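Local coordinates for protein argonaute (Methanocaldococcus jannaschii, PDB 5G5S) that uses short single-stranded DNA guides to bind and cleave complementary DNA strands, and may defend the cell against invading genetic elements, at residues 357-369 against 426-438. Numbering follows the deposited sequence.
Sequences NLLTYILIDEEIK and EICFALIIGKEKY
The Phe429 ring takes Thr360 CG2 at its edge, close to the ring plane, with CD2 to CG2 at 3.7 Å; Phe398 of the neighbouring strand 397-407 meets the same ring edge-to-face. Phe429 CG stands anti to the backbone N (chi1 -169°), which lays the ring alongside the threonine methyl. At the edge of the Tyr361 ring, again in plane, lies the carbonyl oxygen of Phe429, 3.8 Å from CD1; the backbone N of Tyr361 donates to that same oxygen over 2.7 Å. Strands 357-365 and 428-434 run parallel, 20° apart, joined by six backbone hydrogen bonds, the first from Phe429 N to Leu359 O and the last from Asp365 N to Ile433 O. Thr360, Phe429, Ile362, Leu431 and Ile433 share one sheet face, where Ile362 CD1 lies beside Leu431 CB at 3.8 Å. On the other face Leu363 CD1 touches Ala430 CB and Ile432 CG1, each at 3.9 Å, and helix 442-452 packs there through Leu447 and Leu451. Just beyond strand 357-365, the Ile368 side chain crosses that of Ile433 at about a right angle, its CD1 against Ile433 CG2, and Trp463 backs both residues. Glu367 OE1 is shared by two lysines in a salt-bridge network: Lys437 NZ, modelled doubtfully close, and Lys435 NZ at 3.1 Å, which comes from above the carboxylate plane. Asp365 OD1 accepts from Glu367 N in an Asx turn, while its OD2 bonds to Tyr444 OH, so both carboxylate oxygens are engaged where the strand gives way to the 3-10 segment. The pair forms the centre of the Mid domain's four-stranded parallel sheet, order 2-1-3-4, in the alternating strand-helix pattern of a Rossmann-like fold; Phe429 adjoins Gln459, in the region binding the guide's phosphorylated 5' end, and lies near Lys485, a probable metal ligand.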
loop_
_atom_site.group_PDB
_atom_site.type_symbol
_atom_site.label_atom_id
_atom_site.label_comp_id
_atom_site.label_asym_id
_atom_site.label_seq_id
_atom_site.Cartn_x
_atom_site.Cartn_y
_atom_site.Cartn_z
ATOM N N ASN A 357 -15.702 -24.230 20.272
ATOM C CA ASN A 357 -17.010 -23.635 20.021
ATOM C C ASN A 357 -16.888 -22.143 20.321
ATOM O O ASN A 357 -16.932 -21.734 21.483
ATOM C CB ASN A 357 -18.092 -24.307 20.890
ATOM C CG ASN A 357 -19.237 -24.922 20.115
ATOM O OD1 ASN A 357 -19.755 -24.358 19.138
ATOM N ND2 ASN A 357 -19.690 -26.082 20.569
ATOM N N LEU A 358 -16.661 -21.339 19.272
ATOM C CA LEU A 358 -16.491 -19.895 19.397
ATOM C C LEU A 358 -17.818 -19.196 19.652
ATOM O O LEU A 358 -18.763 -19.362 18.877
ATOM C CB LEU A 358 -15.793 -19.290 18.160
ATOM C CG LEU A 358 -14.347 -19.728 17.855
ATOM C CD1 LEU A 358 -13.916 -19.255 16.473
ATOM C CD2 LEU A 358 -13.367 -19.221 18.909
ATOM N N LEU A 359 -17.883 -18.431 20.761
ATOM C CA LEU A 359 -19.038 -17.630 21.175
ATOM C C LEU A 359 -19.216 -16.551 20.094
ATOM O O LEU A 359 -18.439 -15.595 20.030
ATOM C CB LEU A 359 -18.729 -16.980 22.532
ATOM C CG LEU A 359 -19.680 -17.230 23.680
ATOM C CD1 LEU A 359 -19.241 -18.439 24.517
ATOM C CD2 LEU A 359 -19.765 -16.005 24.567
ATOM N N THR A 360 -20.178 -16.763 19.187
ATOM C CA THR A 360 -20.422 -15.860 18.059
ATOM C C THR A 360 -21.580 -14.897 18.333
ATOM O O THR A 360 -22.532 -15.248 19.027
ATOM C CB THR A 360 -20.560 -16.671 16.753
ATOM O OG1 THR A 360 -19.478 -17.595 16.672
ATOM C CG2 THR A 360 -20.572 -15.801 15.502
ATOM N N TYR A 361 -21.479 -13.681 17.791
ATOM C CA TYR A 361 -22.496 -12.639 17.887
ATOM C C TYR A 361 -23.000 -12.312 16.479
ATOM O O TYR A 361 -22.207 -12.338 15.538
ATOM C CB TYR A 361 -21.893 -11.377 18.522
ATOM C CG TYR A 361 -21.704 -11.471 20.019
ATOM C CD1 TYR A 361 -20.554 -12.033 20.565
ATOM C CD2 TYR A 361 -22.664 -10.971 20.893
ATOM C CE1 TYR A 361 -20.381 -12.131 21.946
ATOM C CE2 TYR A 361 -22.489 -11.036 22.275
ATOM C CZ TYR A 361 -21.343 -11.614 22.797
ATOM O OH TYR A 361 -21.175 -11.685 24.161
ATOM N N ILE A 362 -24.308 -12.040 16.320
ATOM C CA ILE A 362 -24.858 -11.642 15.017
ATOM C C ILE A 362 -25.407 -10.227 15.156
ATOM O O ILE A 362 -26.460 -10.017 15.758
ATOM C CB ILE A 362 -25.848 -12.643 14.331
ATOM C CG1 ILE A 362 -25.385 -14.131 14.409
ATOM C CG2 ILE A 362 -26.154 -12.217 12.882
ATOM C CD1 ILE A 362 -23.998 -14.531 13.718
ATOM N N LEU A 363 -24.648 -9.260 14.645
ATOM C CA LEU A 363 -24.957 -7.835 14.720
ATOM C C LEU A 363 -25.637 -7.320 13.450
ATOM O O LEU A 363 -25.011 -7.243 12.394
ATOM C CB LEU A 363 -23.684 -7.034 15.083
ATOM C CG LEU A 363 -23.034 -7.416 16.428
ATOM C CD1 LEU A 363 -21.607 -6.995 16.487
ATOM C CD2 LEU A 363 -23.801 -6.843 17.612
ATOM N N ILE A 364 -26.944 -7.013 13.558
ATOM C CA ILE A 364 -27.786 -6.531 12.455
ATOM C C ILE A 364 -28.044 -5.032 12.622
ATOM O O ILE A 364 -28.471 -4.600 13.695
ATOM C CB ILE A 364 -29.131 -7.325 12.337
ATOM C CG1 ILE A 364 -28.973 -8.843 12.598
ATOM C CG2 ILE A 364 -29.821 -7.067 10.992
ATOM C CD1 ILE A 364 -29.429 -9.290 13.959
ATOM N N ASP A 365 -27.800 -4.247 11.556
ATOM C CA ASP A 365 -28.023 -2.798 11.528
ATOM C C ASP A 365 -29.527 -2.535 11.670
ATOM O O ASP A 365 -30.318 -3.187 10.983
ATOM C CB ASP A 365 -27.486 -2.208 10.210
ATOM C CG ASP A 365 -27.381 -0.697 10.189
ATOM O OD1 ASP A 365 -28.419 -0.034 10.014
ATOM O OD2 ASP A 365 -26.254 -0.182 10.298
ATOM N N GLU A 366 -29.918 -1.618 12.590
ATOM C CA GLU A 366 -31.312 -1.237 12.883
ATOM C C GLU A 366 -32.124 -0.894 11.632
ATOM O O GLU A 366 -33.286 -1.284 11.535
ATOM C CB GLU A 366 -31.359 -0.050 13.858
ATOM C CG GLU A 366 -31.275 -0.436 15.323
ATOM C CD GLU A 366 -31.410 0.718 16.300
ATOM O OE1 GLU A 366 -32.353 1.528 16.150
ATOM O OE2 GLU A 366 -30.592 0.787 17.246
ATOM N N GLU A 367 -31.498 -0.179 10.676
ATOM C CA GLU A 367 -32.092 0.277 9.415
ATOM C C GLU A 367 -32.556 -0.842 8.467
ATOM O O GLU A 367 -33.347 -0.569 7.560
ATOM C CB GLU A 367 -31.155 1.263 8.692
ATOM C CG GLU A 367 -30.914 2.561 9.451
ATOM C CD GLU A 367 -30.693 3.791 8.590
ATOM O OE1 GLU A 367 -29.755 3.783 7.759
ATOM O OE2 GLU A 367 -31.450 4.774 8.763
ATOM N N ILE A 368 -32.085 -2.089 8.676
ATOM C CA ILE A 368 -32.462 -3.243 7.845
ATOM C C ILE A 368 -33.309 -4.316 8.583
ATOM O O ILE A 368 -33.453 -5.436 8.084
ATOM C CB ILE A 368 -31.263 -3.824 7.033
ATOM C CG1 ILE A 368 -30.074 -4.220 7.944
ATOM C CG2 ILE A 368 -30.835 -2.856 5.918
ATOM C CD1 ILE A 368 -29.136 -5.267 7.394
ATOM N N LYS A 369 -33.910 -3.939 9.735
ATOM C CA LYS A 369 -34.731 -4.790 10.608
ATOM C C LYS A 369 -35.925 -5.497 9.952
ATOM O O LYS A 369 -36.356 -6.531 10.466
ATOM C CB LYS A 369 -35.202 -4.007 11.847
ATOM N N GLU A 426 -11.914 -14.438 26.342
ATOM C CA GLU A 426 -11.621 -15.493 25.374
ATOM C C GLU A 426 -11.957 -15.021 23.948
ATOM O O GLU A 426 -12.649 -14.011 23.783
ATOM C CB GLU A 426 -12.426 -16.758 25.724
ATOM N N ILE A 427 -11.460 -15.750 22.922
ATOM C CA ILE A 427 -11.691 -15.435 21.509
ATOM C C ILE A 427 -13.149 -15.669 21.109
ATOM O O ILE A 427 -13.668 -16.781 21.234
ATOM C CB ILE A 427 -10.662 -16.132 20.558
ATOM C CG1 ILE A 427 -9.225 -15.570 20.741
ATOM C CG2 ILE A 427 -11.093 -16.093 19.079
ATOM C CD1 ILE A 427 -9.015 -14.024 20.417
ATOM N N CYS A 428 -13.800 -14.599 20.638
ATOM C CA CYS A 428 -15.184 -14.616 20.184
ATOM C C CYS A 428 -15.256 -14.118 18.754
ATOM O O CYS A 428 -14.275 -13.567 18.231
ATOM C CB CYS A 428 -16.063 -13.777 21.108
ATOM S SG CYS A 428 -16.237 -14.443 22.784
ATOM N N PHE A 429 -16.411 -14.324 18.109
ATOM C CA PHE A 429 -16.620 -13.854 16.749
ATOM C C PHE A 429 -17.882 -13.008 16.648
ATOM O O PHE A 429 -18.800 -13.180 17.446
ATOM C CB PHE A 429 -16.609 -15.003 15.719
ATOM C CG PHE A 429 -16.564 -14.494 14.294
ATOM C CD1 PHE A 429 -15.389 -13.979 13.759
ATOM C CD2 PHE A 429 -17.715 -14.453 13.517
ATOM C CE1 PHE A 429 -15.363 -13.448 12.469
ATOM C CE2 PHE A 429 -17.687 -13.917 12.227
ATOM C CZ PHE A 429 -16.513 -13.419 11.714
ATOM N N ALA A 430 -17.913 -12.063 15.693
ATOM C CA ALA A 430 -19.093 -11.239 15.456
ATOM C C ALA A 430 -19.314 -11.058 13.966
ATOM O O ALA A 430 -18.413 -10.628 13.260
ATOM C CB ALA A 430 -18.972 -9.897 16.156
ATOM N N LEU A 431 -20.498 -11.439 13.481
ATOM C CA LEU A 431 -20.854 -11.276 12.077
ATOM C C LEU A 431 -21.739 -10.036 11.997
ATOM O O LEU A 431 -22.820 -10.004 12.586
ATOM C CB LEU A 431 -21.562 -12.533 11.537
ATOM C CG LEU A 431 -21.982 -12.525 10.065
ATOM C CD1 LEU A 431 -20.775 -12.642 9.134
ATOM C CD2 LEU A 431 -22.982 -13.636 9.783
ATOM N N ILE A 432 -21.225 -8.986 11.348
ATOM C CA ILE A 432 -21.909 -7.705 11.211
ATOM C C ILE A 432 -22.628 -7.638 9.854
ATOM O O ILE A 432 -21.986 -7.732 8.802
ATOM C CB ILE A 432 -20.927 -6.512 11.440
ATOM C CG1 ILE A 432 -20.273 -6.557 12.836
ATOM C CG2 ILE A 432 -21.600 -5.158 11.189
ATOM C CD1 ILE A 432 -18.845 -5.919 12.869
ATOM N N ILE A 433 -23.967 -7.488 9.895
ATOM C CA ILE A 433 -24.818 -7.346 8.712
ATOM C C ILE A 433 -25.207 -5.860 8.627
ATOM O O ILE A 433 -25.945 -5.350 9.480
ATOM C CB ILE A 433 -26.071 -8.282 8.751
ATOM C CG1 ILE A 433 -25.778 -9.704 9.336
ATOM C CG2 ILE A 433 -26.807 -8.318 7.398
ATOM C CD1 ILE A 433 -24.863 -10.628 8.523
ATOM N N GLY A 434 -24.659 -5.178 7.628
ATOM C CA GLY A 434 -24.892 -3.756 7.420
ATOM C C GLY A 434 -25.482 -3.397 6.075
ATOM O O GLY A 434 -25.875 -4.277 5.305
ATOM N N LYS A 435 -25.548 -2.088 5.795
ATOM C CA LYS A 435 -26.093 -1.530 4.553
ATOM C C LYS A 435 -25.222 -0.402 3.979
ATOM O O LYS A 435 -24.366 0.127 4.692
ATOM C CB LYS A 435 -27.566 -1.091 4.728
ATOM C CG LYS A 435 -27.818 -0.061 5.825
ATOM C CD LYS A 435 -29.120 0.690 5.597
ATOM C CE LYS A 435 -28.888 2.041 4.959
ATOM N NZ LYS A 435 -30.149 2.812 4.830
ATOM N N GLU A 436 -25.418 -0.059 2.687
ATOM C CA GLU A 436 -24.651 0.987 2.006
ATOM C C GLU A 436 -24.943 2.378 2.570
ATOM O O GLU A 436 -26.004 2.953 2.316
ATOM C CB GLU A 436 -24.830 0.919 0.472
ATOM C CG GLU A 436 -23.896 1.825 -0.327
ATOM C CD GLU A 436 -22.407 1.668 -0.078
ATOM O OE1 GLU A 436 -21.878 0.549 -0.271
ATOM O OE2 GLU A 436 -21.762 2.675 0.289
ATOM N N LYS A 437 -24.023 2.843 3.408
ATOM C CA LYS A 437 -24.095 4.147 4.043
ATOM C C LYS A 437 -23.037 5.112 3.520
ATOM O O LYS A 437 -22.828 6.168 4.110
ATOM C CB LYS A 437 -23.938 4.008 5.555
ATOM C CG LYS A 437 -25.025 3.194 6.230
ATOM C CD LYS A 437 -24.863 3.241 7.737
ATOM C CE LYS A 437 -26.044 2.605 8.450
ATOM N NZ LYS A 437 -27.294 3.390 8.274
ATOM N N TYR A 438 -22.335 4.726 2.456
ATOM C CA TYR A 438 -21.295 5.570 1.860
ATOM C C TYR A 438 -20.180 5.947 2.837
ATOM O O TYR A 438 -19.503 5.076 3.374
ATOM C CB TYR A 438 -21.878 6.768 1.102
ATOM C CG TYR A 438 -22.834 6.331 0.018
ATOM C CD1 TYR A 438 -22.369 5.741 -1.147
ATOM C CD2 TYR A 438 -24.204 6.481 0.171
ATOM C CE1 TYR A 438 -23.240 5.324 -2.135
ATOM C CE2 TYR A 438 -25.081 6.069 -0.813
ATOM C CZ TYR A 438 -24.594 5.493 -1.962
ATOM O OH TYR A 438 -25.469 5.085 -2.939
#